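Local structure of PfhB2 (Pasteurella multocida, 6U8T) at residues L70-E73 with A74-I78; Q94-L97 with T98-L102; S38-T41 with C42-I46. The protein is probably a cysteine protease, a YopT-like toxin domain that would cut the polypeptide chains of its targets with a thiol nucleophile. The protein carries 1 engineered substitution. One frame throughout, in Å; residues are numbered along the deposited sequence.

From the N terminus the chain reaches contact 3 first, in the long helix 20-51, then contact 1 at the start of helix 72-87, and last contact 2 in helix 91-104. Each is a local turn-to-turn contact within one helix, so none closes a long loop, and the three follow in series without nesting or crossing. Between helices they converge: contact 3 touches both others, against Ser77 and Ile78 of contact 1 and against Thr98 and Trp101 of contact 2, whereas contacts 1 and 2 come close without touching. Helix 20-51 thus packs against both of the others, which also touch each other, and all three contacts also reach the second subunit.

Contact 1: residues L70-E73 with A74-I78; sequences LKQE and AIDSI
Lys71 O takes the N-H of Ile75 at 3.0 Å. A weak bond from Ala74 N reaches the same oxygen, as might be expected with Lys71 at the N-cap of helix 72-87. From there the helical pattern runs on, Asp76 N to Gln72 O and Ser77 N to Glu73 O. On the outer side a side-chain bond bridges the same turn: Gln72 NE2 gives a hydrogen to Asp76 OD1 over 3.1 Å with an N-H...O angle of 152°. The carboxylate oxygen lies close to the amide plane of Gln72, but the amide meets it from above the carboxylate plane, and the two planes are 51° apart. Gln72 reaches it with CG anti to the backbone N and the chain folded about its CB-CG bond (chi2 54°), which turns the amide back along the helix toward Asp76. The bend also lays Gln72 NE2 against Ile75 CG2, 3.8 Å away.

Apolar contacts follow on another side, reaching inward only at the buried Ile78. Leu70, the residue before the N-cap, sets CB against Ile75 CG1 at 3.9 Å, while Ile75 CD1 comes to 3.4 Å from the Leu70 carbonyl oxygen. Further in, Leu70 CD1 meets Ile78 CD1 at 3.7 Å, the two side chains crossing at about a right angle.

Ser77 OG is hydrogen-bonded to His44 NE2, and Ile78 packs on Thr41 and His44, which joins the opening turns of helix 72-87 to helix 20-51. Leu70 rests on Met61 and Tyr62 of the preceding loop and on Phe14 of the second subunit.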
ATOM      1  N   LEU C  70      21.661  10.626  11.832  1.00 22.80           N
ATOM      2  CA  LEU C  70      22.297   9.483  12.521  1.00 22.48           C
ATOM      3  C   LEU C  70      23.804   9.627  12.324  1.00 24.31           C
ATOM      4  O   LEU C  70      24.211  10.303  11.382  1.00 24.95           O
ATOM      5  CB  LEU C  70      21.762   8.167  11.954  1.00 22.24           C
ATOM      6  CG  LEU C  70      20.245   7.932  11.994  1.00 21.97           C
ATOM      7  CD1 LEU C  70      19.964   6.470  11.647  1.00 21.16           C
ATOM      8  CD2 LEU C  70      19.626   8.256  13.354  1.00 21.69           C
ATOM      9  N   LYS C  71      24.610   9.082  13.238  1.00 26.26           N
ATOM     10  CA  LYS C  71      26.076   8.980  13.063  1.00 25.96           C
ATOM     11  C   LYS C  71      26.350   8.133  11.825  1.00 25.10           C
ATOM     12  O   LYS C  71      25.534   7.181  11.549  1.00 22.17           O
ATOM     13  CB  LYS C  71      26.680   8.275  14.266  1.00 27.55           C
ATOM     14  CG  LYS C  71      26.710   9.096  15.542  1.00 30.08           C
ATOM     15  CD  LYS C  71      27.220   8.260  16.691  1.00 32.48           C
ATOM     16  CE  LYS C  71      27.593   9.053  17.932  1.00 34.59           C
ATOM     17  NZ  LYS C  71      28.210   8.107  18.886  1.00 35.99           N
ATOM     18  N   GLN C  72      27.458   8.427  11.141  1.00 26.51           N
ATOM     19  CA  GLN C  72      27.886   7.768   9.883  1.00 27.39           C
ATOM     20  C   GLN C  72      28.110   6.270  10.138  1.00 27.84           C
ATOM     21  O   GLN C  72      27.706   5.487   9.276  1.00 28.33           O
ATOM     22  CB  GLN C  72      29.132   8.427   9.291  1.00 29.19           C
ATOM     23  CG  GLN C  72      29.390   8.013   7.857  1.00 30.66           C
ATOM     24  CD  GLN C  72      28.208   8.242   6.937  1.00 31.01           C
ATOM     25  OE1 GLN C  72      27.613   9.319   6.930  1.00 30.96           O
ATOM     26  NE2 GLN C  72      27.834   7.219   6.169  1.00 31.11           N
ATOM     27  N   GLU C  73      28.671   5.890  11.284  1.00 28.09           N
ATOM     28  CA  GLU C  73      28.887   4.480  11.690  1.00 30.90           C
ATOM     29  C   GLU C  73      27.543   3.732  11.801  1.00 27.80           C
ATOM     30  O   GLU C  73      27.487   2.565  11.397  1.00 29.20           O
ATOM     31  CB  GLU C  73      29.683   4.448  12.998  1.00 36.97           C
ATOM     32  CG  GLU C  73      29.573   3.144  13.778  1.00 46.85           C
ATOM     33  CD  GLU C  73      30.406   3.037  15.049  1.00 60.38           C
ATOM     34  OE1 GLU C  73      30.436   4.020  15.850  1.00 76.17           O
ATOM     35  OE2 GLU C  73      31.028   1.958  15.253  1.00 67.69           O
ATOM     36  N   ALA C  74      26.508   4.375  12.324  1.00 23.92           N
ATOM     37  CA  ALA C  74      25.168   3.780  12.486  1.00 22.50           C
ATOM     38  C   ALA C  74      24.562   3.587  11.089  1.00 22.35           C
ATOM     39  O   ALA C  74      23.976   2.520  10.832  1.00 21.28           O
ATOM     40  CB  ALA C  74      24.302   4.639  13.385  1.00 20.76           C
ATOM     41  N   ILE C  75      24.746   4.582  10.210  1.00 23.74           N
ATOM     42  CA  ILE C  75      24.204   4.591   8.816  1.00 24.92           C
ATOM     43  C   ILE C  75      24.829   3.413   8.045  1.00 24.94           C
ATOM     44  O   ILE C  75      24.084   2.683   7.353  1.00 24.24           O
ATOM     45  CB  ILE C  75      24.453   5.945   8.115  1.00 25.73           C
ATOM     46  CG1 ILE C  75      23.484   7.015   8.629  1.00 27.16           C
ATOM     47  CG2 ILE C  75      24.366   5.820   6.608  1.00 24.33           C
ATOM     48  CD1 ILE C  75      24.017   8.460   8.510  1.00 27.83           C
ATOM     49  N   ASP C  76      26.136   3.233   8.174  1.00 25.62           N
ATOM     50  CA  ASP C  76      26.896   2.182   7.456  1.00 27.76           C
ATOM     51  C   ASP C  76      26.370   0.822   7.914  1.00 24.33           C
ATOM     52  O   ASP C  76      26.104  -0.024   7.062  1.00 27.71           O
ATOM     53  CB  ASP C  76      28.412   2.313   7.684  1.00 28.98           C
ATOM     54  CG  ASP C  76      29.022   3.595   7.134  1.00 32.20           C
ATOM     55  OD1 ASP C  76      28.430   4.192   6.186  1.00 30.91           O
ATOM     56  OD2 ASP C  76      30.082   4.014   7.701  1.00 38.16           O
ATOM     57  N   SER C  77      26.238   0.628   9.214  1.00 22.36           N
ATOM     58  CA  SER C  77      25.768  -0.646   9.831  1.00 20.80           C
ATOM     59  C   SER C  77      24.300  -0.915   9.455  1.00 18.69           C
ATOM     60  O   SER C  77      23.953  -2.060   9.202  1.00 18.33           O
ATOM     61  CB  SER C  77      25.972  -0.602  11.302  1.00 20.22           C
ATOM     62  OG  SER C  77      25.631  -1.849  11.869  1.00 20.65           O
ATOM     63  N   ILE C  78      23.468   0.124   9.413  1.00 17.59           N
ATOM     64  CA  ILE C  78      22.046   0.023   9.019  1.00 16.94           C
ATOM     65  C   ILE C  78      21.964  -0.414   7.541  1.00 17.48           C
ATOM     66  O   ILE C  78      21.145  -1.295   7.225  1.00 16.41           O
ATOM     67  CB  ILE C  78      21.320   1.353   9.300  1.00 16.36           C
ATOM     68  CG1 ILE C  78      21.057   1.493  10.809  1.00 16.30           C
ATOM     69  CG2 ILE C  78      20.026   1.443   8.469  1.00 15.45           C
ATOM     70  CD1 ILE C  78      20.517   2.843  11.236  1.00 16.10           C
TER

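Contact 2: residues Q94-L97 with T98-L102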
ATOM      1  N   GLN C  94      13.284 -12.936   5.997  1.00 25.46           N
ATOM      2  CA  GLN C  94      13.684 -11.539   6.267  1.00 25.57           C
ATOM      3  C   GLN C  94      13.612 -11.297   7.780  1.00 26.38           C
ATOM      4  O   GLN C  94      14.625 -10.885   8.374  1.00 24.45           O
ATOM      5  CB  GLN C  94      12.767 -10.556   5.550  1.00 25.57           C
ATOM      6  CG  GLN C  94      12.965 -10.528   4.050  1.00 27.37           C
ATOM      7  CD  GLN C  94      12.151  -9.442   3.395  1.00 27.68           C
ATOM      8  OE1 GLN C  94      10.979  -9.253   3.685  1.00 32.80           O
ATOM      9  NE2 GLN C  94      12.778  -8.697   2.512  1.00 27.16           N
ATOM     10  N   PHE C  95      12.469 -11.581   8.392  1.00 28.60           N
ATOM     11  CA  PHE C  95      12.268 -11.364   9.853  1.00 29.94           C
ATOM     12  C   PHE C  95      13.191 -12.307  10.655  1.00 30.48           C
ATOM     13  O   PHE C  95      13.722 -11.876  11.703  1.00 32.06           O
ATOM     14  CB  PHE C  95      10.774 -11.426  10.190  1.00 29.30           C
ATOM     15  CG  PHE C  95       9.975 -10.286   9.611  1.00 29.47           C
ATOM     16  CD1 PHE C  95      10.362  -8.959   9.795  1.00 27.48           C
ATOM     17  CD2 PHE C  95       8.829 -10.548   8.877  1.00 31.89           C
ATOM     18  CE1 PHE C  95       9.607  -7.919   9.275  1.00 30.39           C
ATOM     19  CE2 PHE C  95       8.067  -9.497   8.372  1.00 35.32           C
ATOM     20  CZ  PHE C  95       8.450  -8.185   8.575  1.00 30.84           C
ATOM     21  N   LYS C  96      13.448 -13.518  10.159  1.00 29.40           N
ATOM     22  CA  LYS C  96      14.409 -14.452  10.812  1.00 31.78           C
ATOM     23  C   LYS C  96      15.823 -13.842  10.784  1.00 30.10           C
ATOM     24  O   LYS C  96      16.598 -14.016  11.765  1.00 30.29           O
ATOM     25  CB  LYS C  96      14.399 -15.823  10.132  1.00 33.48           C
ATOM     26  CG  LYS C  96      15.358 -16.859  10.698  1.00 37.20           C
ATOM     27  CD  LYS C  96      14.841 -17.599  11.900  1.00 45.23           C
ATOM     28  CE  LYS C  96      14.696 -16.818  13.194  1.00 49.59           C
ATOM     29  NZ  LYS C  96      16.005 -16.554  13.842  1.00 56.74           N
ATOM     30  N   LEU C  97      16.175 -13.159   9.697  1.00 26.87           N
ATOM     31  CA  LEU C  97      17.527 -12.581   9.528  1.00 26.06           C
ATOM     32  C   LEU C  97      17.704 -11.451  10.555  1.00 23.17           C
ATOM     33  O   LEU C  97      18.773 -11.410  11.200  1.00 23.50           O
ATOM     34  CB  LEU C  97      17.670 -12.126   8.079  1.00 26.02           C
ATOM     35  CG  LEU C  97      18.826 -11.203   7.748  1.00 27.71           C
ATOM     36  CD1 LEU C  97      19.283 -11.558   6.365  1.00 32.77           C
ATOM     37  CD2 LEU C  97      18.395  -9.756   7.821  1.00 26.29           C
ATOM     38  N   THR C  98      16.710 -10.573  10.694  1.00 20.60           N
ATOM     39  CA  THR C  98      16.742  -9.437  11.640  1.00 20.54           C
ATOM     40  C   THR C  98      16.859  -9.988  13.071  1.00 21.23           C
ATOM     41  O   THR C  98      17.633  -9.454  13.846  1.00 19.14           O
ATOM     42  CB  THR C  98      15.510  -8.539  11.470  1.00 19.58           C
ATOM     43  OG1 THR C  98      15.414  -8.087  10.123  1.00 20.53           O
ATOM     44  CG2 THR C  98      15.581  -7.329  12.364  1.00 19.21           C
ATOM     45  N   ASP C  99      16.111 -11.047  13.374  1.00 22.78           N
ATOM     46  CA  ASP C  99      16.106 -11.719  14.690  1.00 24.49           C
ATOM     47  C   ASP C  99      17.497 -12.260  15.007  1.00 24.66           C
ATOM     48  O   ASP C  99      17.906 -12.123  16.166  1.00 24.51           O
ATOM     49  CB  ASP C  99      15.061 -12.832  14.740  1.00 27.02           C
ATOM     50  CG  ASP C  99      14.925 -13.417  16.126  1.00 31.43           C
ATOM     51  OD1 ASP C  99      14.424 -12.694  16.989  1.00 37.61           O
ATOM     52  OD2 ASP C  99      15.345 -14.575  16.325  1.00 36.55           O
ATOM     53  N   ASN C 100      18.173 -12.877  14.035  1.00 25.18           N
ATOM     54  CA  ASN C 100      19.540 -13.425  14.229  1.00 26.56           C
ATOM     55  C   ASN C 100      20.505 -12.271  14.540  1.00 23.62           C
ATOM     56  O   ASN C 100      21.342 -12.413  15.464  1.00 23.22           O
ATOM     57  CB  ASN C 100      20.052 -14.214  13.027  1.00 30.91           C
ATOM     58  CG  ASN C 100      19.343 -15.536  12.837  1.00 35.36           C
ATOM     59  OD1 ASN C 100      19.043 -15.890  11.707  1.00 51.06           O
ATOM     60  ND2 ASN C 100      19.080 -16.284  13.896  1.00 35.01           N
ATOM     61  N   TRP C 101      20.388 -11.172  13.806  1.00 21.22           N
ATOM     62  CA  TRP C 101      21.218  -9.954  14.017  1.00 20.62           C
ATOM     63  C   TRP C 101      21.005  -9.428  15.442  1.00 19.84           C
ATOM     64  O   TRP C 101      22.008  -9.143  16.126  1.00 20.75           O
ATOM     65  CB  TRP C 101      20.911  -8.877  12.971  1.00 19.57           C
ATOM     66  CG  TRP C 101      21.821  -7.698  13.055  1.00 19.22           C
ATOM     67  CD1 TRP C 101      23.034  -7.568  12.443  1.00 19.96           C
ATOM     68  CD2 TRP C 101      21.628  -6.504  13.838  1.00 18.23           C
ATOM     69  NE1 TRP C 101      23.615  -6.379  12.790  1.00 20.01           N
ATOM     70  CE2 TRP C 101      22.767  -5.695  13.633  1.00 18.88           C
ATOM     71  CE3 TRP C 101      20.623  -6.044  14.685  1.00 17.68           C
ATOM     72  CZ2 TRP C 101      22.897  -4.430  14.189  1.00 18.41           C
ATOM     73  CZ3 TRP C 101      20.762  -4.803  15.266  1.00 18.26           C
ATOM     74  CH2 TRP C 101      21.896  -4.012  15.030  1.00 18.62           C
ATOM     75  N   LEU C 102      19.756  -9.345  15.886  1.00 18.89           N
ATOM     76  CA  LEU C 102      19.400  -8.814  17.226  1.00 19.06           C
ATOM     77  C   LEU C 102      20.025  -9.694  18.311  1.00 21.30           C
ATOM     78  O   LEU C 102      20.566  -9.136  19.277  1.00 22.30           O
ATOM     79  CB  LEU C 102      17.887  -8.696  17.360  1.00 17.84           C
ATOM     80  CG  LEU C 102      17.289  -7.463  16.677  1.00 16.68           C
ATOM     81  CD1 LEU C 102      15.781  -7.580  16.579  1.00 16.59           C
ATOM     82  CD2 LEU C 102      17.677  -6.180  17.401  1.00 16.45           C
TER
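Lys96 and Asp99 form an i to i+3 salt bridge along the alpha helix 91-104, joining an exposed lysine to a buried aspartate. Lys96 NZ stands 3.2 Å from Asp99 OD2 and uses that oxygen's anti lone pair, the one directed away from OD1. To get there the lysine curls: its chain bends at chi2, chi3 and chi4 (83°, -69° and -75°), so that the ammonium group returns toward the helix rather than extending outward. The same curl sets Lys96 CE 3.9 Å from Asp99 OD2. Arg120 also bridges to Asp99 OD2, so two cationic groups gather at this one carboxylate oxygen and probably favour its charged form.

The backbone bonds are those of a regular alpha helix. Thr98 N, Asp99 N, Asn100 N and Trp101 N each give a hydrogen to the carbonyl oxygen four residues earlier, on Gln94, Phe95, Lys96 and Leu97 in turn. They run from 3.0 to 3.1 Å, Thr98 N to Gln94 O being one at 3.1 Å.

Among the packing contacts, Leu97 lays CD2 3.4 Å from the backbone N of its chain neighbour Thr98, with the Leu97 and Thr98 side chains at about a right angle. Thr98 OG1 approaches Gln94 O at 3.4 Å, but its hydrogen bond is to Glu39 OE2 on helix 20-51. Phe95 and Leu102 lean on Lys151 of strand 147-155, and Leu97 rests on Leu81 of helix 72-87, so neighbouring elements cover several sides of the helix. Trp101 sends its indole away from the turn before it, leaving CB at 3.8 Å from Leu97 O.

Contact 3: residues S38-T41 with C42-I46. Engineered in segment 38-41: Ser38 (natural residue Cys).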
ATOM      1  N   SER C  38      13.755   0.861   7.380  1.00 13.94           N
ATOM      2  CA  SER C  38      12.928   1.019   8.593  1.00 14.49           C
ATOM      3  C   SER C  38      13.182  -0.158   9.534  1.00 14.64           C
ATOM      4  O   SER C  38      13.470   0.082  10.733  1.00 14.57           O
ATOM      5  CB  SER C  38      11.469   1.186   8.225  1.00 15.17           C
ATOM      6  OG  SER C  38      11.291   2.512   7.661  1.00 15.93           O
ATOM      7  N   GLU C  39      13.136  -1.370   8.991  1.00 14.54           N
ATOM      8  CA  GLU C  39      13.410  -2.635   9.712  1.00 14.75           C
ATOM      9  C   GLU C  39      14.821  -2.577  10.295  1.00 14.04           C
ATOM     10  O   GLU C  39      14.962  -2.738  11.521  1.00 15.47           O
ATOM     11  CB  GLU C  39      13.245  -3.843   8.791  1.00 16.81           C
ATOM     12  CG  GLU C  39      13.573  -5.165   9.459  1.00 19.81           C
ATOM     13  CD  GLU C  39      12.482  -5.727  10.367  1.00 21.77           C
ATOM     14  OE1 GLU C  39      11.454  -5.032  10.544  1.00 22.73           O
ATOM     15  OE2 GLU C  39      12.670  -6.878  10.913  1.00 24.47           O
ATOM     16  N   SER C  40      15.831  -2.310   9.465  1.00 12.88           N
ATOM     17  CA  SER C  40      17.244  -2.306   9.891  1.00 12.47           C
ATOM     18  C   SER C  40      17.432  -1.221  10.964  1.00 12.07           C
ATOM     19  O   SER C  40      18.129  -1.506  11.972  1.00 12.72           O
ATOM     20  CB  SER C  40      18.172  -2.108   8.716  1.00 12.81           C
ATOM     21  OG  SER C  40      19.523  -2.021   9.146  1.00 12.84           O
ATOM     22  N   THR C  41      16.828  -0.032  10.799  1.00 11.22           N
ATOM     23  CA  THR C  41      17.005   1.091  11.741  1.00 10.92           C
ATOM     24  C   THR C  41      16.371   0.741  13.095  1.00 10.64           C
ATOM     25  O   THR C  41      17.022   0.974  14.099  1.00 10.61           O
ATOM     26  CB  THR C  41      16.390   2.406  11.259  1.00 10.82           C
ATOM     27  OG1 THR C  41      16.912   2.736   9.974  1.00 10.85           O
ATOM     28  CG2 THR C  41      16.672   3.526  12.258  1.00 10.97           C
ATOM     29  N   CYS C  42      15.157   0.187  13.091  1.00 10.06           N
ATOM     30  CA  CYS C  42      14.456  -0.237  14.314  1.00 10.00           C
ATOM     31  C   CYS C  42      15.279  -1.322  15.029  1.00 10.79           C
ATOM     32  O   CYS C  42      15.413  -1.235  16.273  1.00 10.98           O
ATOM     33  CB  CYS C  42      13.032  -0.694  14.018  1.00  9.43           C
ATOM     34  SG  CYS C  42      11.932   0.696  13.663  0.89  8.80           S
ATOM     35  N   ALA C  43      15.845  -2.282  14.295  1.00 11.43           N
ATOM     36  CA  ALA C  43      16.725  -3.305  14.891  1.00 12.40           C
ATOM     37  C   ALA C  43      17.872  -2.603  15.607  1.00 13.36           C
ATOM     38  O   ALA C  43      18.170  -2.955  16.757  1.00 14.53           O
ATOM     39  CB  ALA C  43      17.245  -4.265  13.842  1.00 12.65           C
ATOM     40  N   HIS C  44      18.522  -1.645  14.944  1.00 13.90           N
ATOM     41  CA  HIS C  44      19.705  -0.937  15.546  1.00 14.20           C
ATOM     42  C   HIS C  44      19.260  -0.154  16.773  1.00 13.55           C
ATOM     43  O   HIS C  44      19.961  -0.231  17.776  1.00 14.69           O
ATOM     44  CB  HIS C  44      20.402  -0.053  14.524  1.00 14.23           C
ATOM     45  CG  HIS C  44      21.302  -0.798  13.607  1.00 15.29           C
ATOM     46  ND1 HIS C  44      20.831  -1.585  12.548  1.00 15.23           N
ATOM     47  CD2 HIS C  44      22.656  -0.814  13.545  1.00 15.91           C
ATOM     48  CE1 HIS C  44      21.871  -2.072  11.895  1.00 15.79           C
ATOM     49  NE2 HIS C  44      23.004  -1.622  12.513  1.00 16.41           N
ATOM     50  N   TRP C  45      18.156   0.569  16.685  1.00 12.42           N
ATOM     51  CA  TRP C  45      17.575   1.334  17.801  1.00 12.58           C
ATOM     52  C   TRP C  45      17.314   0.392  19.002  1.00 12.84           C
ATOM     53  O   TRP C  45      17.645   0.731  20.112  1.00 12.07           O
ATOM     54  CB  TRP C  45      16.294   2.019  17.336  1.00 12.08           C
ATOM     55  CG  TRP C  45      15.716   2.970  18.340  1.00 12.53           C
ATOM     56  CD1 TRP C  45      16.022   4.292  18.495  1.00 13.03           C
ATOM     57  CD2 TRP C  45      14.697   2.677  19.315  1.00 12.69           C
ATOM     58  NE1 TRP C  45      15.246   4.840  19.484  1.00 13.41           N
ATOM     59  CE2 TRP C  45      14.432   3.883  20.006  1.00 12.96           C
ATOM     60  CE3 TRP C  45      13.964   1.517  19.653  1.00 12.57           C
ATOM     61  CZ2 TRP C  45      13.468   3.976  21.005  1.00 13.28           C
ATOM     62  CZ3 TRP C  45      12.998   1.617  20.636  1.00 12.60           C
ATOM     63  CH2 TRP C  45      12.767   2.822  21.313  1.00 13.03           C
ATOM     64  N   ILE C  46      16.736  -0.786  18.744  1.00 13.15           N
ATOM     65  CA  ILE C  46      16.420  -1.743  19.837  1.00 13.90           C
ATOM     66  C   ILE C  46      17.741  -2.186  20.494  1.00 14.88           C
ATOM     67  O   ILE C  46      17.842  -2.085  21.720  1.00 14.80           O
ATOM     68  CB  ILE C  46      15.560  -2.916  19.336  1.00 13.32           C
ATOM     69  CG1 ILE C  46      14.161  -2.434  18.989  1.00 13.04           C
ATOM     70  CG2 ILE C  46      15.507  -4.016  20.361  1.00 13.85           C
ATOM     71  CD1 ILE C  46      13.295  -3.504  18.356  1.00 13.52           C
TER
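The His44 imidazole meets Ser40 at its edge: Ser40 O lies in the ring plane, 2.8 Å from His44 ND1, in a fairly straight bond (N-H...O 163°). The ring of Trp101 meets the same imidazole, the planes inclined at about 35°, and His44 NE2 is hydrogen-bonded to Ser77 OG. With both ring nitrogens held, rotation of the imidazole is restrained.

Ser40 O accepts two bonds, since the backbone N of His44 also reaches it at 3.0 Å. The two donors come from opposite faces of the carbonyl plane, ND1 standing well above it rather than on a lone pair. His44 can bring its ring back over the preceding turn because CG sits beside its own backbone N (chi1 -80°), and the second torsion then turns the ND1 edge to Ser40 O. Beside it, Ser40 OG comes to 3.6 Å from His44 CE1, although its hydrogen bond goes to Ile78 O.

Helical backbone bonds hold the rest: Cys42 N to Ser38 O, Ala43 N to Glu39 O and Trp45 N to Thr41 O, each 2.9 Å. Cys42 SG passes 3.4 Å from Ser38 O. Trp45 swings its indole out of the helix to the second subunit, stacking on Phe175 there and bonding through NE1 to Glu181 of that chain.

Ser38 is an engineered residue in place of a natural Cys; its OG is hydrogen-bonded to Gln34 O, and it packs on His161 of the second subunit. The natural cysteine at this position, with that histidine packed on it, would be consistent with the Cys-His pair of papain-like clan CA proteases, here probably formed between subunits.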